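Local coordinates for protein clan CA, family C40, NlpC/P60 superfamily cysteine peptidase (Trichomonas vaginalis, PDB 6BIO) that probably acts as a cysteine peptidase of the NlpC/P60 family, consistent with a laterally acquired peptidoglycan hydrolase directed against bacteria, at residues T224-S229 against P266-T271. Residues are numbered along the deposited sequence; the frame is centred on the assembly and turned at random.
Sequences TFRTDS and PYPVST
Thr224 meets both Ser270 and Thr271. Its carbonyl O accepts Ser270 N at 2.8 Å, and Thr224 N in turn bonds to Thr271 O. Both N-H groups point straight at their acceptors, but the Ser270 donor stands 43° out of the Thr224 carbonyl plane, whereas Thr224 N comes in nearly in line with the Thr271 C=O (169°). The next amide along, Thr271 N, reaches Thr224 OG1 at 3.1 Å. A chi1 of 60° places this hydroxyl between the backbone N and the carbonyl carbon, where it lies within bonding distance of Thr271 N. The pattern, with the Ser270 psi of -70°, is consistent with a classic beta bulge, Ser270 and Thr271 standing against Thr224, in which the Thr271 amide takes the side-chain OG1 instead of the carbonyl O. The hydroxyls of Thr224, Ser270 and Thr271 all hydrogen-bond to OD1 of Asp205, gathering both strands at one carboxylate.

Strands 222-225 and 269-274 are antiparallel neighbours in the sheet of the NlpC/P60 catalytic fold, and this contact lies where their pairing gives way to loop. Phe225 and Val269 form a non-hydrogen-bonded pair, and Phe225 CE1 touches Val269 CG2. One step further, Arg226 N bonds to Pro268 O at 3.1 Å.

Arg226 loses the most surface. Its chain bends at chi3, and the side chain crosses Pro268 at about a right angle: Arg226 NH2 lies 4.0 Å from both CB and CG of Pro268. Arg226 NH1 donates to a water (3.0 Å) that in turn donates to Ser270 OG, while NE makes a weak hydrogen bond with Pro232 O.

Beyond the pairing, Thr227 lies over one face of the Tyr267 ring. Thr227 CB stands 4.1 Å from the Tyr267 ring centroid in a CH-pi contact displaced toward the rim, and Thr227 CG2 approaches Tyr267 CG at 3.7 Å. The Thr227 hydroxyl hydrogen-bonds to Thr236 OG1, and Tyr265 packs against the rings of Tyr267 and Phe225.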
loop_
_atom_site.group_PDB
_atom_site.type_symbol
_atom_site.label_atom_id
_atom_site.label_comp_id
_atom_site.label_asym_id
_atom_site.label_seq_id
_atom_site.Cartn_x
_atom_site.Cartn_y
_atom_site.Cartn_z
ATOM N N THR A 224 -12.659 -12.621 6.204
ATOM C CA THR A 224 -12.870 -13.564 5.113
ATOM C C THR A 224 -14.053 -14.468 5.434
ATOM O O THR A 224 -14.405 -14.670 6.604
ATOM C CB THR A 224 -11.614 -14.387 4.853
ATOM O OG1 THR A 224 -11.286 -15.106 6.039
ATOM C CG2 THR A 224 -10.467 -13.467 4.432
ATOM N N PHE A 225 -14.688 -14.986 4.383
ATOM C CA PHE A 225 -15.915 -15.750 4.497
ATOM C C PHE A 225 -15.880 -16.945 3.549
ATOM O O PHE A 225 -15.238 -16.931 2.493
ATOM C CB PHE A 225 -17.148 -14.909 4.132
ATOM C CG PHE A 225 -17.326 -13.617 4.939
ATOM C CD1 PHE A 225 -18.040 -13.629 6.135
ATOM C CD2 PHE A 225 -16.802 -12.398 4.501
ATOM C CE1 PHE A 225 -18.249 -12.439 6.857
ATOM C CE2 PHE A 225 -17.026 -11.247 5.208
ATOM C CZ PHE A 225 -17.737 -11.261 6.379
ATOM N N ARG A 226 -16.668 -17.965 3.930
ATOM C CA ARG A 226 -16.912 -19.132 3.094
ATOM C C ARG A 226 -18.331 -19.016 2.569
ATOM O O ARG A 226 -19.291 -19.184 3.325
ATOM C CB ARG A 226 -16.690 -20.425 3.900
ATOM C CG ARG A 226 -15.319 -20.457 4.540
ATOM C CD ARG A 226 -14.935 -21.870 4.979
ATOM N NE ARG A 226 -15.874 -22.334 5.990
ATOM C CZ ARG A 226 -15.837 -22.062 7.281
ATOM N NH1 ARG A 226 -14.811 -21.424 7.823
ATOM N NH2 ARG A 226 -16.826 -22.503 8.068
ATOM N N THR A 227 -18.470 -18.690 1.283
ATOM C CA THR A 227 -19.779 -18.363 0.712
ATOM C C THR A 227 -20.257 -19.326 -0.353
ATOM O O THR A 227 -21.343 -19.102 -0.894
ATOM C CB THR A 227 -19.835 -16.927 0.133
ATOM O OG1 THR A 227 -19.077 -16.859 -1.075
ATOM C CG2 THR A 227 -19.330 -15.887 1.131
ATOM N N ASP A 228 -19.516 -20.391 -0.664
ATOM C CA ASP A 228 -19.893 -21.327 -1.737
ATOM C C ASP A 228 -20.313 -22.654 -1.116
ATOM O O ASP A 228 -19.479 -23.416 -0.620
ATOM C CB ASP A 228 -18.700 -21.519 -2.680
ATOM C CG ASP A 228 -18.987 -22.497 -3.803
ATOM O OD1 ASP A 228 -20.088 -23.072 -3.875
ATOM O OD2 ASP A 228 -18.073 -22.701 -4.625
ATOM N N SER A 229 -21.612 -22.922 -1.109
ATOM C CA SER A 229 -22.063 -24.154 -0.447
ATOM C C SER A 229 -21.700 -25.424 -1.212
ATOM O O SER A 229 -21.769 -26.508 -0.621
ATOM C CB SER A 229 -23.559 -24.087 -0.159
ATOM O OG SER A 229 -24.246 -23.879 -1.339
ATOM N N PRO A 266 -25.148 -13.501 6.036
ATOM C CA PRO A 266 -25.507 -14.901 6.339
ATOM C C PRO A 266 -24.495 -15.922 5.860
ATOM O O PRO A 266 -24.896 -16.976 5.360
ATOM C CB PRO A 266 -26.838 -15.062 5.596
ATOM C CG PRO A 266 -26.628 -14.212 4.418
ATOM C CD PRO A 266 -25.933 -12.994 4.896
ATOM N N TYR A 267 -23.207 -15.650 5.981
ATOM C CA TYR A 267 -22.186 -16.612 5.619
ATOM C C TYR A 267 -21.140 -16.676 6.713
ATOM O O TYR A 267 -20.881 -15.672 7.386
ATOM C CB TYR A 267 -21.492 -16.203 4.316
ATOM C CG TYR A 267 -22.445 -16.141 3.168
ATOM C CD1 TYR A 267 -22.819 -17.287 2.494
ATOM C CD2 TYR A 267 -22.971 -14.934 2.744
ATOM C CE1 TYR A 267 -23.674 -17.231 1.426
ATOM C CE2 TYR A 267 -23.869 -14.885 1.709
ATOM C CZ TYR A 267 -24.213 -16.037 1.059
ATOM O OH TYR A 267 -25.084 -15.969 0.005
ATOM N N PRO A 268 -20.535 -17.839 6.930
ATOM C CA PRO A 268 -19.603 -17.966 8.047
ATOM C C PRO A 268 -18.289 -17.252 7.807
ATOM O O PRO A 268 -17.726 -17.287 6.712
ATOM C CB PRO A 268 -19.360 -19.467 8.126
ATOM C CG PRO A 268 -19.675 -19.939 6.761
ATOM C CD PRO A 268 -20.805 -19.134 6.300
ATOM N N VAL A 269 -17.804 -16.615 8.864
ATOM C CA VAL A 269 -16.470 -16.042 8.883
ATOM C C VAL A 269 -15.446 -17.166 8.917
ATOM O O VAL A 269 -15.606 -18.155 9.641
ATOM C CB VAL A 269 -16.305 -15.176 10.136
ATOM C CG1 VAL A 269 -14.854 -14.756 10.266
ATOM C CG2 VAL A 269 -17.207 -13.954 10.057
ATOM N N SER A 270 -14.349 -16.967 8.191
ATOM C CA SER A 270 -13.158 -17.828 8.301
ATOM C C SER A 270 -12.185 -17.208 9.291
ATOM O O SER A 270 -11.993 -17.738 10.379
ATOM C CB SER A 270 -12.514 -18.032 6.941
ATOM O OG SER A 270 -11.325 -18.733 7.076
ATOM N N THR A 271 -11.561 -16.080 8.937
ATOM C CA THR A 271 -10.714 -15.369 9.887
ATOM C C THR A 271 -10.918 -13.867 9.771
ATOM O O THR A 271 -11.412 -13.347 8.767
ATOM C CB THR A 271 -9.188 -15.701 9.756
ATOM O OG1 THR A 271 -8.656 -15.210 8.542
ATOM C CG2 THR A 271 -8.900 -17.199 9.912
HETATM O O HOH W 1 -11.993 -21.332 6.806
#